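Local coordinates for protein anthranilate-CoA ligase (Stigmatella aurantiaca, PDB 4WV3) that belongs to the ANL superfamily of AMP-binding enzymes, built from a large N-terminal part and a smaller C-terminal domain around a ligand pocket, at residues Cys170-Ser175 against Ser376-Phe381; Gly181-Pro186 against Cys319-His324. All coordinates share one frame; numbering follows the deposited sequence.

How the contacts relate
Contact 1 and contact 2 lie side by side, their centres about 6 Å apart, and share a small sheet. Strands 169-175 and 183-188 pair antiparallel, with Asn173 O and Ile185 N 2.8 Å apart, a probable hydrogen bond. On the other edge of strand 183-188 the 376-381 loop joins through Trp378 N and Gly184 O, 2.6 Å apart and also probably bonded. Contact 1 therefore spans the strand that contact 2 uses. Only contact 2 carries bonds to the ligand 3UK, through Thr320; in contact 1 Ser175 touches the ligand, while the side chain of Tyr174 is about 10 Å from the bound 3UK. Tyr377 OH bonds to Glu321 OE2 and so joins the two.

Contact 1 (Cys170-Ser175 against Ser376-Phe381); sequences CSLNYS and SYWHNF
Leu172 and Trp378 both carry CG anti to the backbone N (chi1 177° and -178°), which sends the two side chains toward each other from backbones 8.3 Å apart, measured between Leu172 CA and Trp378 CA. They cross at about a right angle. The branches of the leucine divide the work: CD1 of Leu172 packs on CB of Trp378 at 3.9 Å, and CD2 of Leu172 approaches CD1 of the Trp378 indole at 4.1 Å, obliquely to the ring. Tyr174 joins two residues further along the strand. The CB of Tyr174 does not aim at the loop, but its ring reaches across until OH of Tyr174 lies 3.7 Å from CD1 of Trp378. The contact is thus apolar at the leucine, with a phenol oxygen resting near the indole's pyrrole side.

The polar ends converge on one residue. Asp105 takes hydrogen bonds from Tyr174 OH and His379 ND1 through its carboxylate, and from Trp378 NE1 through its backbone O, which fixes the rotation of the indole. His379 then folds back over one face of the Trp378 ring, its NE2 3.3 Å above the plane and offset toward the rim.

Strand 183-188 runs between the two backbones, pairing with strand 169-175 on one edge and with Trp378 on the other. Leu172 also touches Ile86 and Val88 of strand 86-89, whose Ala87 shares backbone bonds with Cys170 and Leu172, while the loop leads through the N-cap residue Asn380 into helix 381-387.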
# COMPACT_ATOMS: atom_id res chain seq x y z
N CYS A 170 -14.79 6.45 -9.03
CA CYS A 170 -13.79 7.25 -9.73
C CYS A 170 -12.47 6.51 -9.91
O CYS A 170 -11.60 6.95 -10.67
CB CYS A 170 -13.55 8.58 -9.01
SG CYS A 170 -12.75 8.44 -7.40
N SER A 171 -12.31 5.38 -9.23
CA SER A 171 -11.09 4.59 -9.34
C SER A 171 -11.32 3.10 -9.13
O SER A 171 -12.29 2.69 -8.49
CB SER A 171 -10.02 5.10 -8.37
OG SER A 171 -10.40 4.88 -7.03
N LEU A 172 -10.42 2.29 -9.69
CA LEU A 172 -10.49 0.84 -9.55
C LEU A 172 -9.09 0.28 -9.32
O LEU A 172 -8.24 0.33 -10.21
CB LEU A 172 -11.12 0.22 -10.80
CG LEU A 172 -11.20 -1.31 -10.84
CD1 LEU A 172 -11.99 -1.84 -9.66
CD2 LEU A 172 -11.82 -1.77 -12.15
N ASN A 173 -8.86 -0.25 -8.12
CA ASN A 173 -7.56 -0.81 -7.77
C ASN A 173 -7.58 -2.33 -7.67
O ASN A 173 -8.39 -2.89 -6.93
CB ASN A 173 -7.04 -0.20 -6.47
CG ASN A 173 -6.66 1.26 -6.62
OD1 ASN A 173 -5.52 1.58 -6.94
ND2 ASN A 173 -7.63 2.15 -6.39
N TYR A 174 -6.70 -2.98 -8.41
CA TYR A 174 -6.61 -4.43 -8.39
C TYR A 174 -5.61 -4.94 -7.36
O TYR A 174 -4.40 -4.92 -7.59
CB TYR A 174 -6.28 -4.97 -9.79
CG TYR A 174 -7.46 -4.99 -10.72
CD1 TYR A 174 -8.27 -6.11 -10.82
CD2 TYR A 174 -7.79 -3.88 -11.49
CE1 TYR A 174 -9.36 -6.14 -11.67
CE2 TYR A 174 -8.88 -3.89 -12.34
CZ TYR A 174 -9.66 -5.03 -12.43
OH TYR A 174 -10.75 -5.05 -13.27
N SER A 175 -6.14 -5.38 -6.22
CA SER A 175 -5.31 -5.90 -5.14
C SER A 175 -4.94 -7.35 -5.38
O SER A 175 -5.82 -8.20 -5.58
CB SER A 175 -6.06 -5.76 -3.81
OG SER A 175 -5.30 -6.30 -2.74
N SER A 376 -18.63 -3.06 -2.76
CA SER A 376 -18.41 -4.44 -3.16
C SER A 376 -17.18 -4.52 -4.06
O SER A 376 -16.65 -3.49 -4.48
CB SER A 376 -19.63 -5.00 -3.90
OG SER A 376 -19.83 -4.33 -5.13
N TYR A 377 -16.73 -5.74 -4.36
CA TYR A 377 -15.64 -5.93 -5.30
C TYR A 377 -16.15 -5.76 -6.73
O TYR A 377 -17.36 -5.70 -6.96
CB TYR A 377 -15.01 -7.31 -5.15
CG TYR A 377 -14.23 -7.51 -3.88
CD1 TYR A 377 -13.03 -6.84 -3.67
CD2 TYR A 377 -14.67 -8.39 -2.90
CE1 TYR A 377 -12.31 -7.02 -2.51
CE2 TYR A 377 -13.95 -8.58 -1.73
CZ TYR A 377 -12.77 -7.89 -1.55
OH TYR A 377 -12.05 -8.08 -0.39
N TRP A 378 -15.23 -5.69 -7.68
CA TRP A 378 -15.59 -5.66 -9.09
C TRP A 378 -15.45 -7.06 -9.69
O TRP A 378 -14.36 -7.63 -9.70
CB TRP A 378 -14.73 -4.66 -9.85
CG TRP A 378 -15.08 -4.55 -11.31
CD1 TRP A 378 -14.32 -4.95 -12.37
CD2 TRP A 378 -16.29 -4.03 -11.86
NE1 TRP A 378 -14.98 -4.70 -13.55
CE2 TRP A 378 -16.19 -4.13 -13.26
CE3 TRP A 378 -17.45 -3.48 -11.31
CZ2 TRP A 378 -17.21 -3.71 -14.12
CZ3 TRP A 378 -18.46 -3.05 -12.16
CH2 TRP A 378 -18.33 -3.17 -13.55
N HIS A 379 -16.57 -7.60 -10.17
CA HIS A 379 -16.62 -8.94 -10.75
C HIS A 379 -16.19 -10.04 -9.79
O HIS A 379 -15.48 -10.97 -10.17
CB HIS A 379 -15.81 -9.00 -12.05
CG HIS A 379 -16.43 -8.24 -13.18
ND1 HIS A 379 -15.76 -7.97 -14.36
CD2 HIS A 379 -17.66 -7.69 -13.32
CE1 HIS A 379 -16.55 -7.29 -15.17
NE2 HIS A 379 -17.71 -7.11 -14.56
N ASN A 380 -16.64 -9.95 -8.55
CA ASN A 380 -16.46 -11.03 -7.59
C ASN A 380 -17.62 -11.09 -6.60
O ASN A 380 -17.48 -10.74 -5.43
CB ASN A 380 -15.13 -10.90 -6.85
CG ASN A 380 -14.45 -12.24 -6.65
OD1 ASN A 380 -13.25 -12.38 -6.89
ND2 ASN A 380 -15.21 -13.24 -6.23
N PHE A 381 -18.77 -11.53 -7.11
CA PHE A 381 -20.02 -11.59 -6.36
C PHE A 381 -19.88 -12.34 -5.04
O PHE A 381 -20.30 -11.85 -3.99
CB PHE A 381 -21.10 -12.24 -7.24
CG PHE A 381 -22.42 -12.42 -6.56
CD1 PHE A 381 -23.34 -11.38 -6.51
CD2 PHE A 381 -22.77 -13.64 -6.00
CE1 PHE A 381 -24.56 -11.54 -5.89
CE2 PHE A 381 -24.00 -13.81 -5.39
CZ PHE A 381 -24.90 -12.76 -5.33

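Contact 2 (Gly181-Pro186 against Cys319-His324); sequences GPKGIP and CTENFH. With 3UK (5'-O-[(S)-[(2-aminobenzoyl)oxy](hydroxy)phosphoryl]adenosine), chain C.
Ile185 packs against Thr320 and Glu321, joining the strand that carries the end of the glycine-rich phosphate-binding motif of ANL enzymes to the Thr-Glu motif of the same family. Along the latter, Cys319 comes first, its CA 3.3 Å from O03 of 3UK. Thr320 grips O05 on the phosphorus of 3UK twice, through its backbone N at 3.2 Å and its OG1 at 2.6 Å. With OG1 turned to the ligand, CB of Thr320 meets CD1 of Ile185 at 3.6 Å, while CG2 of Ile185 lies 3.4 Å from Thr320 O, an oxygen hydrogen-bonded to His187.

Glu321 bends at chi2 (83°), bringing its carboxylate beside the same isoleucine tip, with CD of Glu321 and CD1 of Ile185 3.5 Å apart. OE2 of Glu321 bonds to Tyr377 OH; a water links it only weakly to NZ of Lys183. Asn322 turns away and closes the loop internally, ND2 donating to His324 O from above the carbonyl plane. Phe323 O accepts a hydrogen bond from Thr221 OG1, and the Phe323 ring meets those of Tyr192 and His187 edge-to-face. His324, its NE2 bonded to Phe222 O, lays one ring face under 3UK, whose C29 stands 3.6 Å above the imidazole centre.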
# COMPACT_ATOMS: atom_id res chain seq x y z
N GLY A 181 -7.22 -14.74 -8.98
CA GLY A 181 -6.16 -13.75 -8.96
C GLY A 181 -6.52 -12.52 -8.15
O GLY A 181 -7.00 -12.64 -7.03
N PRO A 182 -6.30 -11.34 -8.73
CA PRO A 182 -6.56 -10.07 -8.05
C PRO A 182 -8.04 -9.68 -8.07
O PRO A 182 -8.76 -10.00 -9.01
CB PRO A 182 -5.73 -9.07 -8.86
CG PRO A 182 -5.73 -9.64 -10.24
CD PRO A 182 -5.74 -11.14 -10.08
N LYS A 183 -8.47 -9.00 -7.01
CA LYS A 183 -9.84 -8.52 -6.92
C LYS A 183 -9.88 -7.04 -7.25
O LYS A 183 -9.06 -6.27 -6.76
CB LYS A 183 -10.41 -8.76 -5.52
CG LYS A 183 -10.33 -10.20 -5.05
CD LYS A 183 -10.62 -10.31 -3.56
CE LYS A 183 -9.71 -9.41 -2.75
NZ LYS A 183 -8.27 -9.65 -3.04
N GLY A 184 -10.84 -6.64 -8.07
CA GLY A 184 -11.03 -5.23 -8.39
C GLY A 184 -11.75 -4.51 -7.28
O GLY A 184 -12.83 -4.91 -6.86
N ILE A 185 -11.14 -3.43 -6.79
CA ILE A 185 -11.72 -2.66 -5.70
C ILE A 185 -12.05 -1.23 -6.14
O ILE A 185 -11.15 -0.41 -6.32
CB ILE A 185 -10.79 -2.63 -4.47
CG1 ILE A 185 -10.56 -4.05 -3.97
CG2 ILE A 185 -11.37 -1.75 -3.37
CD1 ILE A 185 -9.58 -4.15 -2.82
N PRO A 186 -13.34 -0.94 -6.32
CA PRO A 186 -13.81 0.38 -6.74
C PRO A 186 -14.04 1.32 -5.55
O PRO A 186 -14.61 0.91 -4.54
CB PRO A 186 -15.14 0.07 -7.43
CG PRO A 186 -15.65 -1.14 -6.72
CD PRO A 186 -14.43 -1.94 -6.31
N CYS A 319 -6.19 -0.95 4.31
CA CYS A 319 -6.43 -1.92 3.25
C CYS A 319 -7.03 -1.21 2.05
O CYS A 319 -7.56 -0.10 2.18
CB CYS A 319 -7.34 -3.05 3.73
SG CYS A 319 -9.01 -2.54 4.19
N THR A 320 -6.93 -1.83 0.88
CA THR A 320 -7.42 -1.22 -0.34
C THR A 320 -8.95 -1.10 -0.33
O THR A 320 -9.51 -0.19 -0.93
CB THR A 320 -6.94 -2.00 -1.58
OG1 THR A 320 -5.53 -2.21 -1.50
CG2 THR A 320 -7.26 -1.23 -2.86
N GLU A 321 -9.60 -2.02 0.38
CA GLU A 321 -11.05 -1.99 0.52
C GLU A 321 -11.52 -0.74 1.27
O GLU A 321 -12.62 -0.25 1.04
CB GLU A 321 -11.56 -3.25 1.22
CG GLU A 321 -11.45 -4.53 0.41
CD GLU A 321 -10.07 -5.16 0.48
OE1 GLU A 321 -9.15 -4.55 1.08
OE2 GLU A 321 -9.90 -6.28 -0.05
N ASN A 322 -10.67 -0.25 2.16
CA ASN A 322 -10.97 0.96 2.93
C ASN A 322 -10.21 2.16 2.38
O ASN A 322 -10.32 3.27 2.89
CB ASN A 322 -10.62 0.75 4.40
CG ASN A 322 -11.14 1.87 5.29
OD1 ASN A 322 -12.31 2.24 5.21
ND2 ASN A 322 -10.27 2.41 6.14
N PHE A 323 -9.42 1.92 1.34
CA PHE A 323 -8.61 2.98 0.74
C PHE A 323 -7.33 3.22 1.53
O PHE A 323 -6.23 3.11 1.00
CB PHE A 323 -9.42 4.27 0.64
CG PHE A 323 -8.84 5.28 -0.31
CD1 PHE A 323 -9.01 5.13 -1.68
CD2 PHE A 323 -8.12 6.37 0.16
CE1 PHE A 323 -8.47 6.06 -2.56
CE2 PHE A 323 -7.59 7.29 -0.72
CZ PHE A 323 -7.76 7.14 -2.08
N HIS A 324 -7.48 3.54 2.81
CA HIS A 324 -6.33 3.79 3.68
C HIS A 324 -6.49 3.36 5.14
O HIS A 324 -7.39 2.59 5.48
CB HIS A 324 -5.96 5.27 3.59
CG HIS A 324 -4.48 5.52 3.58
ND1 HIS A 324 -3.76 5.83 4.72
CD2 HIS A 324 -3.58 5.48 2.57
CE1 HIS A 324 -2.49 5.98 4.41
NE2 HIS A 324 -2.35 5.78 3.11
C10 3UK C . -2.06 -5.89 6.02
C15 3UK C . -1.03 -4.56 7.86
C17 3UK C . -0.25 -5.02 10.04
C21 3UK C . -3.37 -6.28 6.64
C26 3UK C . -2.64 -0.63 2.93
C28 3UK C . -1.99 1.12 4.46
O01 3UK C . -1.59 -2.76 2.53
C02 3UK C . -2.62 -2.13 2.46
O03 3UK C . -3.68 -2.58 1.63
P04 3UK C . -3.66 -4.04 0.99
O05 3UK C . -4.93 -4.22 0.11
O06 3UK C . -3.66 -5.19 2.12
C07 3UK C . -4.20 -4.91 3.42
C08 3UK C . -3.68 -5.95 4.37
O09 3UK C . -2.28 -5.72 4.62
N11 3UK C . -1.57 -4.68 6.59
C12 3UK C . -1.55 -3.46 5.97
N13 3UK C . -1.00 -2.56 6.84
C14 3UK C . -0.67 -3.21 8.01
N16 3UK C . -0.81 -5.44 8.87
N18 3UK C . 0.11 -3.76 10.25
C19 3UK C . -0.07 -2.84 9.29
N20 3UK C . 0.32 -1.49 9.52
O22 3UK C . -3.44 -7.69 6.78
C23 3UK C . -4.37 -5.83 5.67
O24 3UK C . -5.52 -6.70 5.71
O25 3UK C . -2.43 -4.19 0.11
C27 3UK C . -1.95 -0.24 4.05
C29 3UK C . -2.75 2.08 3.72
C30 3UK C . -3.44 1.69 2.60
C31 3UK C . -3.41 0.34 2.18
N32 3UK C . -4.15 -0.08 0.99
O HOH W 1 -7.95 -9.04 0.27